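Local coordinates for protein alginase (Pseudoalteromonas, PDB 4Q8K) that probably cleaves the polysaccharide alginate by beta-elimination, as a polysaccharide lyase of family 18, at residues G151-P163 against W187-V199. Residues are numbered along the deposited sequence; the frame is centred on the assembly and turned at random.
Sequences GSIFDLEGDNPNP and WRHEYKVKESLRV. With SO4 (sulfate ion), chain D.
Leu156 CD1 lies over one face of the Tyr191 ring, 4.1 Å from the ring centroid and 24° off its normal, a CH-pi contact offset toward CE1. In the ring plane, a water at the edge joins Tyr191 OH to Asn162 ND2, while Asn162 OD1 accepts from Leu164 N; Pro163 CG packs obliquely, 3.5 Å from Tyr191 OH. At the His189 ring edge lie Pro161 O and Gly158 O, the latter 3.0 Å from His189 NE2; ND1 is hydrogen-bonded with Val173 N.

Near its edge, the Arg188 guanidinium forms a salt bridge: NH1 meets Glu157 OE1 at 3.1 Å on the syn side, tilted from both group planes, which stand 82° apart. NH1 also donates to O3 of a sulfate, probably from the crystallisation liquor, at 2.9 Å; the bend at chi3 (59°) carries it to both anions. Glu157 OE2 approaches Glu190 OE1 to 2.5 Å, the carboxylates side by side. With an alanine in place of Arg188, Glu157 OE1 would probably lose its salt-bridge partner, while Glu190 would keep Lys318.

Paired backbone bonds link Asp155 with Lys192 and Glu157 with Glu190, and Lys194 NZ reaches Gly151 O at 2.8 Å. Strand 154-157 thus runs antiparallel along 186-193, within a sheet of the concanavalin-like jelly roll; 186-193 also pairs with 316-319 and 321-324, helix 146-149 touches Phe154 and Tyr191, and helix 174-177 touches Pro161 and His189.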
ATOM      1  N   GLY A 151      -3.983   7.811  17.010  1.00 34.44           N
ATOM      2  CA  GLY A 151      -2.537   7.799  16.885  1.00 33.69           C
ATOM      3  C   GLY A 151      -1.811   6.956  17.920  1.00 33.23           C
ATOM      4  O   GLY A 151      -0.591   7.040  18.044  1.00 32.48           O
ATOM      5  N   SER A 152      -2.536   6.126  18.666  1.00 32.12           N
ATOM      6  CA  SER A 152      -1.883   5.311  19.692  1.00 31.11           C
ATOM      7  C   SER A 152      -0.885   4.317  19.093  1.00 29.10           C
ATOM      8  O   SER A 152       0.125   3.987  19.714  1.00 31.61           O
ATOM      9  CB  SER A 152      -2.910   4.596  20.582  1.00 33.00           C
ATOM     10  OG  SER A 152      -3.759   3.757  19.828  1.00 32.33           O
ATOM     11  N   ILE A 153      -1.165   3.859  17.876  1.00 27.81           N
ATOM     12  CA  ILE A 153      -0.258   2.956  17.171  1.00 26.99           C
ATOM     13  C   ILE A 153       0.288   3.596  15.886  1.00 21.61           C
ATOM     14  O   ILE A 153       1.493   3.515  15.621  1.00 23.29           O
ATOM     15  CB  ILE A 153      -0.947   1.615  16.812  1.00 30.47           C
ATOM     16  CG1 ILE A 153      -1.218   0.790  18.075  1.00 29.50           C
ATOM     17  CG2 ILE A 153      -0.085   0.823  15.855  1.00 24.92           C
ATOM     18  CD1 ILE A 153      -1.860  -0.580  17.806  1.00 29.72           C
ATOM     19  N   PHE A 154      -0.599   4.226  15.120  1.00 23.61           N
ATOM     20  CA  PHE A 154      -0.255   4.747  13.790  1.00 22.77           C
ATOM     21  C   PHE A 154       0.019   6.242  13.749  1.00 24.34           C
ATOM     22  O   PHE A 154      -0.717   7.024  14.339  1.00 26.12           O
ATOM     23  CB  PHE A 154      -1.364   4.430  12.784  1.00 22.69           C
ATOM     24  CG  PHE A 154      -1.492   2.963  12.479  1.00 20.17           C
ATOM     25  CD1 PHE A 154      -0.706   2.375  11.502  1.00 21.27           C
ATOM     26  CD2 PHE A 154      -2.380   2.172  13.189  1.00 23.31           C
ATOM     27  CE1 PHE A 154      -0.806   1.018  11.227  1.00 20.84           C
ATOM     28  CE2 PHE A 154      -2.488   0.815  12.926  1.00 24.04           C
ATOM     29  CZ  PHE A 154      -1.699   0.238  11.937  1.00 21.61           C
ATOM     30  N   ASP A 155       1.067   6.608  13.013  1.00 25.82           N
ATOM     31  CA  ASP A 155       1.375   8.003  12.669  1.00 25.14           C
ATOM     32  C   ASP A 155       0.848   8.298  11.278  1.00 27.25           C
ATOM     33  O   ASP A 155       0.906   7.435  10.399  1.00 27.66           O
ATOM     34  CB  ASP A 155       2.878   8.239  12.651  1.00 26.51           C
ATOM     35  CG  ASP A 155       3.461   8.392  14.037  1.00 30.98           C
ATOM     36  OD1 ASP A 155       2.693   8.688  14.969  1.00 36.96           O
ATOM     37  OD2 ASP A 155       4.682   8.219  14.196  1.00 29.84           O
ATOM     38  N   LEU A 156       0.361   9.518  11.068  1.00 24.79           N
ATOM     39  CA  LEU A 156      -0.207   9.905   9.776  1.00 26.71           C
ATOM     40  C   LEU A 156       0.829  10.554   8.859  1.00 27.21           C
ATOM     41  O   LEU A 156       1.622  11.379   9.294  1.00 26.53           O
ATOM     42  CB  LEU A 156      -1.402  10.845   9.975  1.00 24.89           C
ATOM     43  CG  LEU A 156      -2.051  11.423   8.708  1.00 23.75           C
ATOM     44  CD1 LEU A 156      -2.609  10.297   7.844  1.00 23.99           C
ATOM     45  CD2 LEU A 156      -3.153  12.422   9.058  1.00 26.72           C
ATOM     46  N   GLU A 157       0.815  10.157   7.589  1.00 25.59           N
ATOM     47  CA  GLU A 157       1.655  10.760   6.560  1.00 26.32           C
ATOM     48  C   GLU A 157       0.723  11.424   5.568  1.00 27.58           C
ATOM     49  O   GLU A 157       0.036  10.744   4.804  1.00 23.19           O
ATOM     50  CB  GLU A 157       2.490   9.697   5.828  1.00 24.80           C
ATOM     51  CG  GLU A 157       3.431   8.890   6.698  1.00 26.69           C
ATOM     52  CD  GLU A 157       3.956   7.671   5.970  1.00 26.17           C
ATOM     53  OE1 GLU A 157       5.081   7.726   5.424  1.00 23.79           O
ATOM     54  OE2 GLU A 157       3.231   6.660   5.941  1.00 23.51           O
ATOM     55  N   GLY A 158       0.700  12.755   5.578  1.00 22.95           N
ATOM     56  CA  GLY A 158      -0.243  13.502   4.771  1.00 24.49           C
ATOM     57  C   GLY A 158      -1.384  14.006   5.632  1.00 25.12           C
ATOM     58  O   GLY A 158      -2.421  13.356   5.760  1.00 26.61           O
ATOM     59  N   ASP A 159      -1.181  15.167   6.224  1.00 27.48           N
ATOM     60  CA  ASP A 159      -2.073  15.706   7.213  1.00 30.40           C
ATOM     61  C   ASP A 159      -3.392  16.183   6.652  1.00 31.35           C
ATOM     62  O   ASP A 159      -4.407  16.104   7.286  1.00 31.41           O
ATOM     63  CB  ASP A 159      -1.384  16.865   7.942  1.00 31.93           C
ATOM     64  CG  ASP A 159      -0.287  16.419   8.809  1.00 30.92           C
ATOM     65  OD1 ASP A 159      -0.504  15.523   9.591  1.00 33.36           O
ATOM     66  OD2 ASP A 159       0.800  16.942   8.720  1.00 39.30           O
ATOM     67  N   ASN A 160      -3.355  16.696   5.441  1.00 31.32           N
ATOM     68  CA  ASN A 160      -4.570  17.205   4.850  1.00 32.45           C
ATOM     69  C   ASN A 160      -4.842  16.769   3.446  1.00 28.16           C
ATOM     70  O   ASN A 160      -4.016  16.901   2.625  1.00 30.68           O
ATOM     71  CB  ASN A 160      -4.623  18.726   4.930  1.00 35.64           C
ATOM     72  CG  ASN A 160      -6.022  19.249   4.689  1.00 42.20           C
ATOM     73  OD1 ASN A 160      -6.808  19.434   5.618  1.00 47.52           O
ATOM     74  ND2 ASN A 160      -6.344  19.467   3.444  1.00 42.77           N
ATOM     75  N   PRO A 161      -6.035  16.283   3.213  1.00 28.38           N
ATOM     76  CA  PRO A 161      -7.049  16.211   4.264  1.00 31.14           C
ATOM     77  C   PRO A 161      -6.852  14.976   5.137  1.00 31.55           C
ATOM     78  O   PRO A 161      -6.176  14.026   4.734  1.00 28.68           O
ATOM     79  CB  PRO A 161      -8.345  16.075   3.475  1.00 31.15           C
ATOM     80  CG  PRO A 161      -7.933  15.312   2.252  1.00 34.31           C
ATOM     81  CD  PRO A 161      -6.554  15.816   1.915  1.00 31.37           C
ATOM     82  N   ASN A 162      -7.435  14.994   6.328  1.00 33.48           N
ATOM     83  CA  ASN A 162      -7.368  13.833   7.201  1.00 30.06           C
ATOM     84  C   ASN A 162      -8.157  12.682   6.575  1.00 28.84           C
ATOM     85  O   ASN A 162      -9.213  12.896   5.977  1.00 27.76           O
ATOM     86  CB  ASN A 162      -7.881  14.169   8.610  1.00 35.50           C
ATOM     87  CG  ASN A 162      -7.682  13.025   9.595  1.00 36.94           C
ATOM     88  OD1 ASN A 162      -8.494  12.101   9.661  1.00 38.20           O
ATOM     89  ND2 ASN A 162      -6.598  13.083  10.369  1.00 36.98           N
ATOM     90  N   PRO A 163      -7.632  11.453   6.694  1.00 29.08           N
ATOM     91  CA  PRO A 163      -8.293  10.288   6.100  1.00 25.23           C
ATOM     92  C   PRO A 163      -9.663   9.987   6.705  1.00 28.44           C
ATOM     93  O   PRO A 163     -10.512   9.430   6.013  1.00 30.07           O
ATOM     94  CB  PRO A 163      -7.314   9.149   6.405  1.00 25.92           C
ATOM     95  CG  PRO A 163      -5.990   9.811   6.480  1.00 25.54           C
ATOM     96  CD  PRO A 163      -6.268  11.138   7.148  1.00 27.82           C
ATOM     97  N   TRP A 187       3.591  10.249  -4.535  1.00 21.17           N
ATOM     98  CA  TRP A 187       2.877  10.976  -3.495  1.00 23.28           C
ATOM     99  C   TRP A 187       2.157   9.955  -2.647  1.00 21.50           C
ATOM    100  O   TRP A 187       1.657   8.969  -3.179  1.00 20.98           O
ATOM    101  CB  TRP A 187       1.836  11.892  -4.111  1.00 23.49           C
ATOM    102  CG  TRP A 187       2.346  13.250  -4.458  1.00 22.05           C
ATOM    103  CD1 TRP A 187       3.510  13.831  -4.032  1.00 23.99           C
ATOM    104  CD2 TRP A 187       1.717  14.192  -5.322  1.00 24.72           C
ATOM    105  NE1 TRP A 187       3.630  15.095  -4.569  1.00 24.12           N
ATOM    106  CE2 TRP A 187       2.535  15.341  -5.355  1.00 25.58           C
ATOM    107  CE3 TRP A 187       0.524  14.188  -6.050  1.00 24.90           C
ATOM    108  CZ2 TRP A 187       2.213  16.459  -6.115  1.00 25.41           C
ATOM    109  CZ3 TRP A 187       0.197  15.304  -6.792  1.00 26.57           C
ATOM    110  CH2 TRP A 187       1.038  16.428  -6.814  1.00 27.58           C
ATOM    111  N   ARG A 188       2.084  10.186  -1.341  1.00 21.55           N
ATOM    112  CA  ARG A 188       1.377   9.242  -0.478  1.00 21.96           C
ATOM    113  C   ARG A 188       0.380   9.890   0.471  1.00 23.43           C
ATOM    114  O   ARG A 188       0.474  11.081   0.806  1.00 22.92           O
ATOM    115  CB  ARG A 188       2.355   8.369   0.322  1.00 19.61           C
ATOM    116  CG  ARG A 188       2.920   9.063   1.555  1.00 22.78           C
ATOM    117  CD  ARG A 188       4.039   8.267   2.187  1.00 20.83           C
ATOM    118  NE  ARG A 188       5.140   8.036   1.259  1.00 24.05           N
ATOM    119  CZ  ARG A 188       6.266   7.404   1.566  1.00 25.71           C
ATOM    120  NH1 ARG A 188       6.455   6.914   2.788  1.00 27.04           N
ATOM    121  NH2 ARG A 188       7.210   7.258   0.645  1.00 25.57           N
ATOM    122  N   HIS A 189      -0.576   9.074   0.897  1.00 22.49           N
ATOM    123  CA  HIS A 189      -1.491   9.402   1.980  1.00 21.59           C
ATOM    124  C   HIS A 189      -1.633   8.085   2.735  1.00 20.12           C
ATOM    125  O   HIS A 189      -2.255   7.154   2.232  1.00 21.32           O
ATOM    126  CB  HIS A 189      -2.830   9.837   1.427  1.00 20.62           C
ATOM    127  CG  HIS A 189      -3.605  10.723   2.352  1.00 22.24           C
ATOM    128  ND1 HIS A 189      -4.911  11.073   2.119  1.00 22.96           N
ATOM    129  CD2 HIS A 189      -3.249  11.320   3.515  1.00 24.77           C
ATOM    130  CE1 HIS A 189      -5.334  11.868   3.093  1.00 29.11           C
ATOM    131  NE2 HIS A 189      -4.344  12.034   3.949  1.00 24.83           N
ATOM    132  N   GLU A 190      -1.046   8.003   3.927  1.00 22.50           N
ATOM    133  CA  GLU A 190      -0.721   6.708   4.505  1.00 24.10           C
ATOM    134  C   GLU A 190      -0.583   6.765   6.025  1.00 24.95           C
ATOM    135  O   GLU A 190      -0.199   7.800   6.590  1.00 24.96           O
ATOM    136  CB  GLU A 190       0.611   6.288   3.892  1.00 22.23           C
ATOM    137  CG  GLU A 190       1.136   4.922   4.223  1.00 23.64           C
ATOM    138  CD  GLU A 190       2.424   4.660   3.471  1.00 23.62           C
ATOM    139  OE1 GLU A 190       3.492   5.157   3.904  1.00 23.06           O
ATOM    140  OE2 GLU A 190       2.364   3.979   2.433  1.00 26.75           O
ATOM    141  N   TYR A 191      -0.890   5.645   6.678  1.00 19.88           N
ATOM    142  CA  TYR A 191      -0.617   5.491   8.102  1.00 21.76           C
ATOM    143  C   TYR A 191       0.542   4.515   8.275  1.00 22.22           C
ATOM    144  O   TYR A 191       0.681   3.572   7.494  1.00 21.05           O
ATOM    145  CB  TYR A 191      -1.835   4.929   8.833  1.00 20.16           C
ATOM    146  CG  TYR A 191      -2.967   5.903   9.076  1.00 21.31           C
ATOM    147  CD1 TYR A 191      -2.855   6.903  10.036  1.00 21.95           C
ATOM    148  CD2 TYR A 191      -4.161   5.799   8.373  1.00 21.83           C
ATOM    149  CE1 TYR A 191      -3.896   7.773  10.272  1.00 22.79           C
ATOM    150  CE2 TYR A 191      -5.202   6.668   8.595  1.00 25.32           C
ATOM    151  CZ  TYR A 191      -5.065   7.654   9.550  1.00 26.17           C
ATOM    152  OH  TYR A 191      -6.103   8.525   9.771  1.00 30.91           O
ATOM    153  N   LYS A 192       1.364   4.726   9.301  1.00 20.17           N
ATOM    154  CA  LYS A 192       2.483   3.834   9.577  1.00 19.71           C
ATOM    155  C   LYS A 192       2.610   3.540  11.070  1.00 23.45           C
ATOM    156  O   LYS A 192       2.413   4.423  11.898  1.00 23.47           O
ATOM    157  CB  LYS A 192       3.791   4.439   9.062  1.00 22.08           C
ATOM    158  CG  LYS A 192       4.067   5.842   9.602  1.00 20.34           C
ATOM    159  CD  LYS A 192       5.446   6.343   9.211  1.00 22.20           C
ATOM    160  CE  LYS A 192       5.676   7.759   9.768  1.00 24.93           C
ATOM    161  NZ  LYS A 192       7.042   8.261   9.426  1.00 24.63           N
ATOM    162  N   VAL A 193       2.934   2.299  11.419  1.00 20.86           N
ATOM    163  CA  VAL A 193       3.194   1.989  12.818  1.00 23.17           C
ATOM    164  C   VAL A 193       4.316   2.890  13.325  1.00 23.71           C
ATOM    165  O   VAL A 193       5.384   2.976  12.713  1.00 22.66           O
ATOM    166  CB  VAL A 193       3.575   0.510  13.014  1.00 20.97           C
ATOM    167  CG1 VAL A 193       3.980   0.233  14.465  1.00 23.66           C
ATOM    168  CG2 VAL A 193       2.424  -0.414  12.587  1.00 22.06           C
ATOM    169  N   LYS A 194       4.110   3.516  14.456  1.00 24.16           N
ATOM    170  CA  LYS A 194       5.081   4.456  14.953  1.00 28.96           C
ATOM    171  C   LYS A 194       6.396   3.881  15.377  1.00 26.04           C
ATOM    172  O   LYS A 194       6.476   2.777  15.794  1.00 29.51           O
ATOM    173  CB  LYS A 194       4.463   5.299  16.041  1.00 29.78           C
ATOM    174  CG  LYS A 194       4.325   4.584  17.346  1.00 30.28           C
ATOM    175  CD  LYS A 194       3.807   5.511  18.439  1.00 33.83           C
ATOM    176  CE  LYS A 194       2.393   5.924  18.202  1.00 33.99           C
ATOM    177  NZ  LYS A 194       1.899   6.789  19.289  1.00 42.04           N
ATOM    178  N   GLU A 195       7.428   4.665  15.255  1.00 27.30           N
ATOM    179  CA  GLU A 195       8.782   4.199  15.471  1.00 28.78           C
ATOM    180  C   GLU A 195       8.985   3.445  16.791  1.00 31.29           C
ATOM    181  O   GLU A 195       9.702   2.447  16.829  1.00 28.28           O
ATOM    182  CB  GLU A 195       9.735   5.389  15.400  1.00 32.56           C
ATOM    183  CG  GLU A 195      11.184   5.026  15.157  1.00 36.31           C
ATOM    184  CD  GLU A 195      12.036   6.262  14.941  1.00 44.00           C
ATOM    185  OE1 GLU A 195      11.727   7.303  15.560  1.00 47.57           O
ATOM    186  OE2 GLU A 195      12.998   6.201  14.144  1.00 45.70           O
ATOM    187  N   SER A 196       8.359   3.926  17.863  1.00 27.83           N
ATOM    188  CA  SER A 196       8.673   3.408  19.195  1.00 31.24           C
ATOM    189  C   SER A 196       8.168   1.988  19.398  1.00 32.44           C
ATOM    190  O   SER A 196       8.658   1.273  20.272  1.00 30.39           O
ATOM    191  CB  SER A 196       8.133   4.326  20.299  1.00 32.29           C
ATOM    192  OG  SER A 196       6.715   4.347  20.323  1.00 32.33           O
ATOM    193  N   LEU A 197       7.198   1.581  18.586  1.00 30.64           N
ATOM    194  CA  LEU A 197       6.584   0.265  18.744  1.00 29.16           C
ATOM    195  C   LEU A 197       7.229  -0.785  17.857  1.00 27.35           C
ATOM    196  O   LEU A 197       6.935  -1.972  17.982  1.00 28.21           O
ATOM    197  CB  LEU A 197       5.090   0.318  18.440  1.00 27.94           C
ATOM    198  CG  LEU A 197       4.183   1.218  19.282  1.00 30.56           C
ATOM    199  CD1 LEU A 197       2.783   1.188  18.706  1.00 31.22           C
ATOM    200  CD2 LEU A 197       4.173   0.772  20.735  1.00 34.12           C
ATOM    201  N   ARG A 198       8.103  -0.353  16.951  1.00 29.00           N
ATOM    202  CA  ARG A 198       8.675  -1.273  15.960  1.00 27.19           C
ATOM    203  C   ARG A 198       9.598  -2.330  16.544  1.00 30.66           C
ATOM    204  O   ARG A 198      10.475  -2.032  17.356  1.00 30.69           O
ATOM    205  CB  ARG A 198       9.400  -0.496  14.869  1.00 26.77           C
ATOM    206  CG  ARG A 198       8.482   0.472  14.179  1.00 23.39           C
ATOM    207  CD  ARG A 198       9.208   1.294  13.129  1.00 23.41           C
ATOM    208  NE  ARG A 198       8.349   2.367  12.651  1.00 21.39           N
ATOM    209  CZ  ARG A 198       8.781   3.397  11.918  1.00 22.01           C
ATOM    210  NH1 ARG A 198      10.061   3.483  11.575  1.00 25.28           N
ATOM    211  NH2 ARG A 198       7.939   4.343  11.536  1.00 22.19           N
ATOM    212  N   VAL A 199       9.379  -3.571  16.117  1.00 25.95           N
ATOM    213  CA  VAL A 199      10.231  -4.688  16.487  1.00 29.29           C
ATOM    214  C   VAL A 199      10.438  -5.559  15.254  1.00 29.92           C
ATOM    215  O   VAL A 199      10.052  -5.176  14.149  1.00 25.00           O
ATOM    216  CB  VAL A 199       9.621  -5.513  17.635  1.00 32.11           C
ATOM    217  CG1 VAL A 199       9.639  -4.699  18.940  1.00 31.61           C
ATOM    218  CG2 VAL A 199       8.202  -5.953  17.279  1.00 30.75           C
TER
HETATM  219  S   SO4 D 503      10.365   5.860   2.422  1.00 33.99           S
HETATM  220  O1  SO4 D 503      11.547   6.252   3.193  1.00 36.73           O
HETATM  221  O2  SO4 D 503      10.495   4.450   2.050  1.00 34.61           O
HETATM  222  O3  SO4 D 503       9.172   6.084   3.235  1.00 35.97           O
HETATM  223  O4  SO4 D 503      10.292   6.668   1.213  1.00 36.56           O
HETATM  224  O   HOH W   1       7.002   7.154  13.812  1.00 34.90           O
HETATM  225  O   HOH W   2       7.416   8.784   6.622  1.00 28.97           O
HETATM  226  O   HOH W   3      -5.826  10.380  11.519  1.00 34.44           O